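Local coordinates for protein CbsA (Xanthomonas oryzae pv. oryzae, PDB 5XYH) that hydrolyses cellulose as a family 6 1,4-beta-cellobiosidase, probably releasing cellobiose during the breakdown of rice cell walls, at residues M192-H196 and N233-T238; S197-W202 and Y263-V268. All coordinates share one frame; numbering follows the deposited sequence.

How the contacts relate
Strand 188-193 of the family 6 barrel ends within 192-196, and the chain continues directly into 197-202. Helix 206-218 and strand 229-232 follow, and 233-238 then returns to 192-196, so that contact 1 closes a beta-alpha-beta unit of two neighbouring parallel strands at their C-terminal ends. The chain goes on to 263-268, where contact 2 closes a longer loop back to 197-202, just ahead of helix 271-284. Because the segments alternate, the two closures cross. The centre of contact 1 lies about 4 Å from the centre of the chain, that of contact 2 about 18 Å. They meet directly where Ile194 CG1 packs on Leu200 CD1 at 3.6 Å.

Contact 1. Residues M192-H196 and N233-T238; sequences MDIGH and NTANYT
Asp193 OD1 accepts two hydrogen bonds, one from Thr234 OG1 at 2.8 Å, arriving nearly along the C-O axis, and one from water 1 at 2.7 Å. A chi1 of -178° carries the carboxylate toward Thr234. Water 1 also donates to Gly195 O and accepts from Thr234 N, bridging the two segments at their backbones. The other oxygen, OD2, takes Gly195 N in an Asx turn, and Gly195 O in turn receives Asn233 N at 3.0 Å. From Asn233 a type II turn leads to Asn236, whose amide stacks on one face of the His196 ring, the planes 23° apart. Asn236 ND2 lies 3.0 Å from His196 NE2, above the ring and near its rim, without a hydrogen bond between them, while CB makes a CH-pi contact 4.1 Å from the ring centroid. At the ring edge His196 ND1 shares a hydrogen bond of 3.1 Å with Thr238 OG1. Arg328 NH1 hydrogen-bonds Asn236 OD1, which also accepts Tyr237 N. Face and edge contacts together probably restrict the rotation of the imidazole at the C-terminal ends of the barrel strands, where family 6 enzymes place their active site.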
ATOM      1  N   MET A 192      -4.092  -1.235   9.980  1.00 11.02           N
ATOM      2  CA  MET A 192      -2.831  -1.961   9.998  1.00 11.63           C
ATOM      3  C   MET A 192      -2.507  -2.510   8.605  1.00 11.55           C
ATOM      4  O   MET A 192      -3.299  -3.265   8.031  1.00 10.30           O
ATOM      5  CB  MET A 192      -2.922  -3.112  11.002  1.00 11.42           C
ATOM      6  CG  MET A 192      -3.083  -2.698  12.446  1.00 12.80           C
ATOM      7  SD  MET A 192      -1.638  -1.842  13.052  1.00 20.04           S
ATOM      8  CE  MET A 192      -0.402  -3.126  12.919  1.00 15.17           C
ATOM      9  N   ASP A 193      -1.338  -2.160   8.070  1.00 11.25           N
ATOM     10  CA  ASP A 193      -0.890  -2.751   6.817  1.00 10.89           C
ATOM     11  C   ASP A 193      -0.616  -4.232   7.023  1.00 11.44           C
ATOM     12  O   ASP A 193       0.036  -4.619   7.996  1.00 11.76           O
ATOM     13  CB  ASP A 193       0.376  -2.071   6.308  1.00 11.77           C
ATOM     14  CG  ASP A 193       0.829  -2.636   4.967  1.00 12.60           C
ATOM     15  OD1 ASP A 193       0.347  -2.131   3.930  1.00 12.06           O
ATOM     16  OD2 ASP A 193       1.631  -3.603   4.956  1.00 13.21           O
ATOM     17  N   ILE A 194      -1.089  -5.067   6.105  1.00 11.37           N
ATOM     18  CA  ILE A 194      -0.862  -6.500   6.279  1.00 11.72           C
ATOM     19  C   ILE A 194      -0.516  -7.147   4.937  1.00 12.00           C
ATOM     20  O   ILE A 194      -1.016  -8.226   4.590  1.00 12.21           O
ATOM     21  CB  ILE A 194      -2.069  -7.152   7.002  1.00 11.84           C
ATOM     22  CG1 ILE A 194      -1.742  -8.561   7.525  1.00 11.73           C
ATOM     23  CG2 ILE A 194      -3.357  -7.122   6.162  1.00 11.62           C
ATOM     24  CD1 ILE A 194      -2.742  -9.034   8.565  1.00 11.50           C
ATOM     25  N   GLY A 195       0.368  -6.487   4.176  1.00 11.95           N
ATOM     26  CA  GLY A 195       0.935  -7.081   2.978  1.00 14.17           C
ATOM     27  C   GLY A 195      -0.098  -7.308   1.884  1.00 13.29           C
ATOM     28  O   GLY A 195      -1.129  -6.634   1.817  1.00 12.05           O
ATOM     29  N   HIS A 196       0.175  -8.292   1.013  1.00 13.36           N
ATOM     30  CA  HIS A 196      -0.650  -8.448  -0.184  1.00 13.76           C
ATOM     31  C   HIS A 196      -0.607  -9.830  -0.833  1.00 14.27           C
ATOM     32  O   HIS A 196      -1.526 -10.196  -1.568  1.00 14.32           O
ATOM     33  CB  HIS A 196      -0.201  -7.445  -1.240  1.00 13.24           C
ATOM     34  CG  HIS A 196       1.080  -7.841  -1.900  1.00 14.60           C
ATOM     35  ND1 HIS A 196       1.118  -8.552  -3.084  1.00 15.51           N
ATOM     36  CD2 HIS A 196       2.367  -7.686  -1.510  1.00 14.19           C
ATOM     37  CE1 HIS A 196       2.378  -8.784  -3.412  1.00 14.96           C
ATOM     38  NE2 HIS A 196       3.154  -8.274  -2.473  1.00 15.66           N
ATOM     39  N   ASN A 233      -2.476  -4.688  -0.096  1.00 11.79           N
ATOM     40  CA  ASN A 233      -2.054  -4.251  -1.431  1.00 11.11           C
ATOM     41  C   ASN A 233      -1.404  -2.876  -1.451  1.00 11.83           C
ATOM     42  O   ASN A 233      -1.190  -2.333  -2.550  1.00  9.82           O
ATOM     43  CB  ASN A 233      -3.206  -4.256  -2.446  1.00 11.67           C
ATOM     44  CG  ASN A 233      -2.750  -4.703  -3.835  1.00 12.03           C
ATOM     45  OD1 ASN A 233      -1.904  -5.590  -3.959  1.00 11.99           O
ATOM     46  ND2 ASN A 233      -3.332  -4.109  -4.882  1.00 11.16           N
ATOM     47  N   THR A 234      -1.053  -2.313  -0.289  1.00 11.48           N
ATOM     48  CA  THR A 234      -0.457  -0.982  -0.241  1.00 11.27           C
ATOM     49  C   THR A 234       0.756  -0.916  -1.154  1.00 11.45           C
ATOM     50  O   THR A 234       1.712  -1.680  -0.986  1.00 10.52           O
ATOM     51  CB  THR A 234      -0.046  -0.623   1.186  1.00 11.52           C
ATOM     52  OG1 THR A 234      -1.194  -0.662   2.052  1.00 10.75           O
ATOM     53  CG2 THR A 234       0.528   0.789   1.207  1.00 11.81           C
ATOM     54  N   ALA A 235       0.695  -0.021  -2.136  1.00 10.94           N
ATOM     55  CA  ALA A 235       1.774   0.205  -3.089  1.00 11.04           C
ATOM     56  C   ALA A 235       2.079  -1.023  -3.941  1.00 11.74           C
ATOM     57  O   ALA A 235       3.118  -1.058  -4.617  1.00 11.40           O
ATOM     58  CB  ALA A 235       3.052   0.675  -2.374  1.00 11.56           C
ATOM     59  N   ASN A 236       1.221  -2.049  -3.933  1.00 11.34           N
ATOM     60  CA  ASN A 236       1.468  -3.189  -4.808  1.00 12.43           C
ATOM     61  C   ASN A 236       0.428  -3.239  -5.928  1.00 11.81           C
ATOM     62  O   ASN A 236      -0.361  -2.303  -6.127  1.00 11.65           O
ATOM     63  CB  ASN A 236       1.509  -4.514  -4.023  1.00 12.14           C
ATOM     64  CG  ASN A 236       2.487  -5.522  -4.642  1.00 13.74           C
ATOM     65  OD1 ASN A 236       2.200  -6.131  -5.684  1.00 13.72           O
ATOM     66  ND2 ASN A 236       3.654  -5.688  -4.010  1.00 13.79           N
ATOM     67  N   TYR A 237       0.402  -4.371  -6.638  1.00 11.59           N
ATOM     68  CA  TYR A 237      -0.286  -4.484  -7.917  1.00 12.22           C
ATOM     69  C   TYR A 237      -1.251  -5.665  -8.025  1.00 11.89           C
ATOM     70  O   TYR A 237      -1.795  -5.902  -9.110  1.00 11.72           O
ATOM     71  CB  TYR A 237       0.753  -4.610  -9.042  1.00 11.84           C
ATOM     72  CG  TYR A 237       1.769  -3.476  -9.132  1.00 11.73           C
ATOM     73  CD1 TYR A 237       2.953  -3.500  -8.399  1.00 12.66           C
ATOM     74  CD2 TYR A 237       1.540  -2.391  -9.971  1.00 11.71           C
ATOM     75  CE1 TYR A 237       3.902  -2.464  -8.519  1.00 12.63           C
ATOM     76  CE2 TYR A 237       2.460  -1.352 -10.092  1.00 12.73           C
ATOM     77  CZ  TYR A 237       3.640  -1.388  -9.364  1.00 13.09           C
ATOM     78  OH  TYR A 237       4.539  -0.343  -9.502  1.00 12.44           O
ATOM     79  N   THR A 238      -1.450  -6.426  -6.966  1.00 12.48           N
ATOM     80  CA  THR A 238      -2.216  -7.661  -7.090  1.00 12.76           C
ATOM     81  C   THR A 238      -3.673  -7.325  -7.372  1.00 12.37           C
ATOM     82  O   THR A 238      -4.241  -6.447  -6.711  1.00 13.75           O
ATOM     83  CB  THR A 238      -2.076  -8.500  -5.821  1.00 13.31           C
ATOM     84  OG1 THR A 238      -0.693  -8.844  -5.641  1.00 12.59           O
ATOM     85  CG2 THR A 238      -2.892  -9.776  -5.934  1.00 12.99           C
TER
HETATM   86  O   HOH W   1      -0.143  -3.927   1.937  1.00 12.41           O

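Contact 2. Residues S197-W202 and Y263-V268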
ATOM      1  N   SER A 197       0.486 -10.569  -0.638  1.00 14.87           N
ATOM      2  CA  SER A 197       0.746 -11.740  -1.476  1.00 16.16           C
ATOM      3  C   SER A 197      -0.160 -12.914  -1.127  1.00 16.29           C
ATOM      4  O   SER A 197      -0.420 -13.777  -1.975  1.00 16.44           O
ATOM      5  CB  SER A 197       2.193 -12.175  -1.321  1.00 16.16           C
ATOM      6  OG  SER A 197       2.387 -12.676  -0.012  1.00 15.75           O
ATOM      7  N   GLY A 198      -0.612 -12.983   0.115  1.00 16.42           N
ATOM      8  CA  GLY A 198      -1.242 -14.177   0.625  1.00 16.66           C
ATOM      9  C   GLY A 198      -0.303 -15.130   1.331  1.00 17.42           C
ATOM     10  O   GLY A 198      -0.777 -16.096   1.931  1.00 18.75           O
ATOM     11  N   TRP A 199       1.020 -14.906   1.267  1.00 17.12           N
ATOM     12  CA  TRP A 199       1.941 -15.832   1.923  1.00 18.32           C
ATOM     13  C   TRP A 199       1.825 -15.777   3.442  1.00 19.05           C
ATOM     14  O   TRP A 199       2.168 -16.761   4.117  1.00 19.93           O
ATOM     15  CB  TRP A 199       3.384 -15.553   1.503  1.00 18.63           C
ATOM     16  CG  TRP A 199       3.721 -15.991   0.093  1.00 18.08           C
ATOM     17  CD1 TRP A 199       4.133 -15.191  -0.931  1.00 18.82           C
ATOM     18  CD2 TRP A 199       3.690 -17.329  -0.429  1.00 19.13           C
ATOM     19  NE1 TRP A 199       4.356 -15.942  -2.061  1.00 18.69           N
ATOM     20  CE2 TRP A 199       4.091 -17.259  -1.778  1.00 18.61           C
ATOM     21  CE3 TRP A 199       3.360 -18.583   0.116  1.00 19.84           C
ATOM     22  CZ2 TRP A 199       4.175 -18.391  -2.595  1.00 19.44           C
ATOM     23  CZ3 TRP A 199       3.438 -19.718  -0.707  1.00 19.31           C
ATOM     24  CH2 TRP A 199       3.844 -19.608  -2.042  1.00 19.00           C
ATOM     25  N   LEU A 200       1.339 -14.656   3.986  1.00 18.29           N
ATOM     26  CA  LEU A 200       1.061 -14.564   5.418  1.00 18.67           C
ATOM     27  C   LEU A 200       0.017 -15.577   5.869  1.00 19.19           C
ATOM     28  O   LEU A 200       0.019 -15.987   7.036  1.00 20.45           O
ATOM     29  CB  LEU A 200       0.575 -13.162   5.769  1.00 17.47           C
ATOM     30  CG  LEU A 200       1.617 -12.114   6.083  1.00 17.98           C
ATOM     31  CD1 LEU A 200       0.880 -10.866   6.609  1.00 15.40           C
ATOM     32  CD2 LEU A 200       2.573 -12.687   7.109  1.00 18.09           C
ATOM     33  N   ALA A 201      -0.893 -15.965   4.978  1.00 18.23           N
ATOM     34  CA  ALA A 201      -1.975 -16.883   5.311  1.00 20.47           C
ATOM     35  C   ALA A 201      -1.642 -18.342   4.995  1.00 20.44           C
ATOM     36  O   ALA A 201      -2.468 -19.231   5.247  1.00 20.84           O
ATOM     37  CB  ALA A 201      -3.252 -16.459   4.568  1.00 19.72           C
ATOM     38  N   TRP A 202      -0.453 -18.613   4.480  1.00 19.58           N
ATOM     39  CA  TRP A 202      -0.129 -19.910   3.913  1.00 20.54           C
ATOM     40  C   TRP A 202       0.409 -20.849   4.991  1.00 20.86           C
ATOM     41  O   TRP A 202       1.382 -20.522   5.682  1.00 19.36           O
ATOM     42  CB  TRP A 202       0.892 -19.726   2.796  1.00 19.96           C
ATOM     43  CG  TRP A 202       1.103 -20.893   1.904  1.00 20.47           C
ATOM     44  CD1 TRP A 202       0.301 -21.306   0.871  1.00 20.50           C
ATOM     45  CD2 TRP A 202       2.222 -21.788   1.926  1.00 21.02           C
ATOM     46  NE1 TRP A 202       0.853 -22.411   0.261  1.00 19.91           N
ATOM     47  CE2 TRP A 202       2.030 -22.727   0.891  1.00 20.36           C
ATOM     48  CE3 TRP A 202       3.361 -21.894   2.729  1.00 20.67           C
ATOM     49  CZ2 TRP A 202       2.938 -23.754   0.638  1.00 20.27           C
ATOM     50  CZ3 TRP A 202       4.260 -22.920   2.476  1.00 19.73           C
ATOM     51  CH2 TRP A 202       4.045 -23.828   1.437  1.00 19.91           C
ATOM     52  N   TYR A 263       1.632 -19.223  -9.300  1.00 13.78           N
ATOM     53  CA  TYR A 263       1.127 -19.151  -7.934  1.00 14.41           C
ATOM     54  C   TYR A 263       1.931 -19.988  -6.948  1.00 15.34           C
ATOM     55  O   TYR A 263       1.883 -19.700  -5.749  1.00 16.28           O
ATOM     56  CB  TYR A 263      -0.365 -19.543  -7.882  1.00 14.58           C
ATOM     57  CG  TYR A 263      -1.259 -18.534  -8.570  1.00 14.54           C
ATOM     58  CD1 TYR A 263      -1.338 -17.216  -8.116  1.00 14.95           C
ATOM     59  CD2 TYR A 263      -1.989 -18.881  -9.694  1.00 14.45           C
ATOM     60  CE1 TYR A 263      -2.131 -16.279  -8.762  1.00 14.38           C
ATOM     61  CE2 TYR A 263      -2.788 -17.946 -10.353  1.00 14.77           C
ATOM     62  CZ  TYR A 263      -2.861 -16.651  -9.881  1.00 15.02           C
ATOM     63  OH  TYR A 263      -3.663 -15.720 -10.535  1.00 13.84           O
ATOM     64  N   GLN A 264       2.691 -20.978  -7.420  1.00 14.91           N
ATOM     65  CA  GLN A 264       3.614 -21.755  -6.585  1.00 15.59           C
ATOM     66  C   GLN A 264       2.935 -22.300  -5.332  1.00 15.68           C
ATOM     67  O   GLN A 264       3.461 -22.172  -4.226  1.00 17.28           O
ATOM     68  CB  GLN A 264       4.833 -20.950  -6.132  1.00 16.56           C
ATOM     69  CG  GLN A 264       5.551 -20.028  -7.057  1.00 17.86           C
ATOM     70  CD  GLN A 264       6.770 -19.471  -6.327  1.00 19.53           C
ATOM     71  OE1 GLN A 264       6.761 -18.323  -5.837  1.00 20.92           O
ATOM     72  NE2 GLN A 264       7.800 -20.316  -6.175  1.00 18.35           N
ATOM     73  N   TRP A 265       1.753 -22.872  -5.500  1.00 15.61           N
ATOM     74  CA  TRP A 265       1.003 -23.528  -4.433  1.00 16.18           C
ATOM     75  C   TRP A 265       0.329 -22.536  -3.489  1.00 17.61           C
ATOM     76  O   TRP A 265      -0.093 -22.917  -2.386  1.00 18.20           O
ATOM     77  CB  TRP A 265       1.881 -24.496  -3.626  1.00 16.42           C
ATOM     78  CG  TRP A 265       2.439 -25.648  -4.408  1.00 16.23           C
ATOM     79  CD1 TRP A 265       2.796 -25.668  -5.728  1.00 16.78           C
ATOM     80  CD2 TRP A 265       2.733 -26.947  -3.894  1.00 16.58           C
ATOM     81  NE1 TRP A 265       3.282 -26.910  -6.072  1.00 16.49           N
ATOM     82  CE2 TRP A 265       3.247 -27.714  -4.961  1.00 17.43           C
ATOM     83  CE3 TRP A 265       2.609 -27.538  -2.630  1.00 17.76           C
ATOM     84  CZ2 TRP A 265       3.638 -29.047  -4.802  1.00 17.68           C
ATOM     85  CZ3 TRP A 265       2.998 -28.869  -2.474  1.00 18.30           C
ATOM     86  CH2 TRP A 265       3.504 -29.604  -3.558  1.00 17.37           C
ATOM     87  N   ASN A 266       0.197 -21.275  -3.887  1.00 16.65           N
ATOM     88  CA  ASN A 266      -0.503 -20.260  -3.107  1.00 17.00           C
ATOM     89  C   ASN A 266      -1.921 -20.116  -3.653  1.00 17.04           C
ATOM     90  O   ASN A 266      -2.107 -19.652  -4.781  1.00 16.38           O
ATOM     91  CB  ASN A 266       0.262 -18.941  -3.189  1.00 17.42           C
ATOM     92  CG  ASN A 266      -0.392 -17.817  -2.409  1.00 17.48           C
ATOM     93  OD1 ASN A 266      -1.491 -17.956  -1.859  1.00 17.12           O
ATOM     94  ND2 ASN A 266       0.279 -16.671  -2.392  1.00 17.49           N
ATOM     95  N   SER A 267      -2.923 -20.478  -2.843  1.00 16.24           N
ATOM     96  CA  SER A 267      -4.309 -20.449  -3.302  1.00 17.03           C
ATOM     97  C   SER A 267      -4.963 -19.071  -3.249  1.00 16.94           C
ATOM     98  O   SER A 267      -6.159 -18.970  -3.545  1.00 16.22           O
ATOM     99  CB  SER A 267      -5.159 -21.426  -2.483  1.00 17.70           C
ATOM    100  OG  SER A 267      -4.711 -22.743  -2.703  1.00 21.77           O
ATOM    101  N   VAL A 268      -4.241 -18.021  -2.876  1.00 16.63           N
ATOM    102  CA  VAL A 268      -4.799 -16.673  -2.807  1.00 16.20           C
ATOM    103  C   VAL A 268      -4.318 -15.915  -4.038  1.00 14.69           C
ATOM    104  O   VAL A 268      -3.148 -15.528  -4.118  1.00 16.27           O
ATOM    105  CB  VAL A 268      -4.407 -15.969  -1.500  1.00 16.28           C
ATOM    106  CG1 VAL A 268      -5.008 -14.580  -1.449  1.00 16.71           C
ATOM    107  CG2 VAL A 268      -4.911 -16.787  -0.296  1.00 15.68           C
TER
HETATM  108  O   HOH W   2      -1.889 -18.347   1.133  1.00 20.67           O
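Trp199 lays one face of its indole over Asn266, whose CB makes a CH-pi contact 4.0 Å from the centroid of the six-membered ring. The pair joins the 3-10 segment 199-201 of one loop to the type I' beta turn Tyr263-Asn266 of another, within the family 6 fold. At the edge of the same indole, Trp199 CH2 meets Gln264 O at 3.4 Å. A chi1 of 180° swings the Asn266 amide away from its own backbone N and over the indole face, its plane turned 44° from the ring; ND2, above the ring, donates to Ser197 O at 3.0 Å. Trp202 NE1 donates to the backbone carbonyl oxygen of Trp265, inside the turn, at 2.9 Å. The edge of Trp199 points into the face of Trp202, CZ3 standing 3.5 Å above its centre. Further out, Ser197 OG accepts Trp199 N in an ST turn, setting the start of the 3-10 turn. Val268 CB packs on Gly198 CA at 4.2 Å, and Arg331 binds Val268 O. Asn266 OD1 closes an Asx turn by accepting Val268 N at 2.9 Å, and it also receives a hydrogen bond from water 2, which gives its other one to Gly198 O at 2.6 Å.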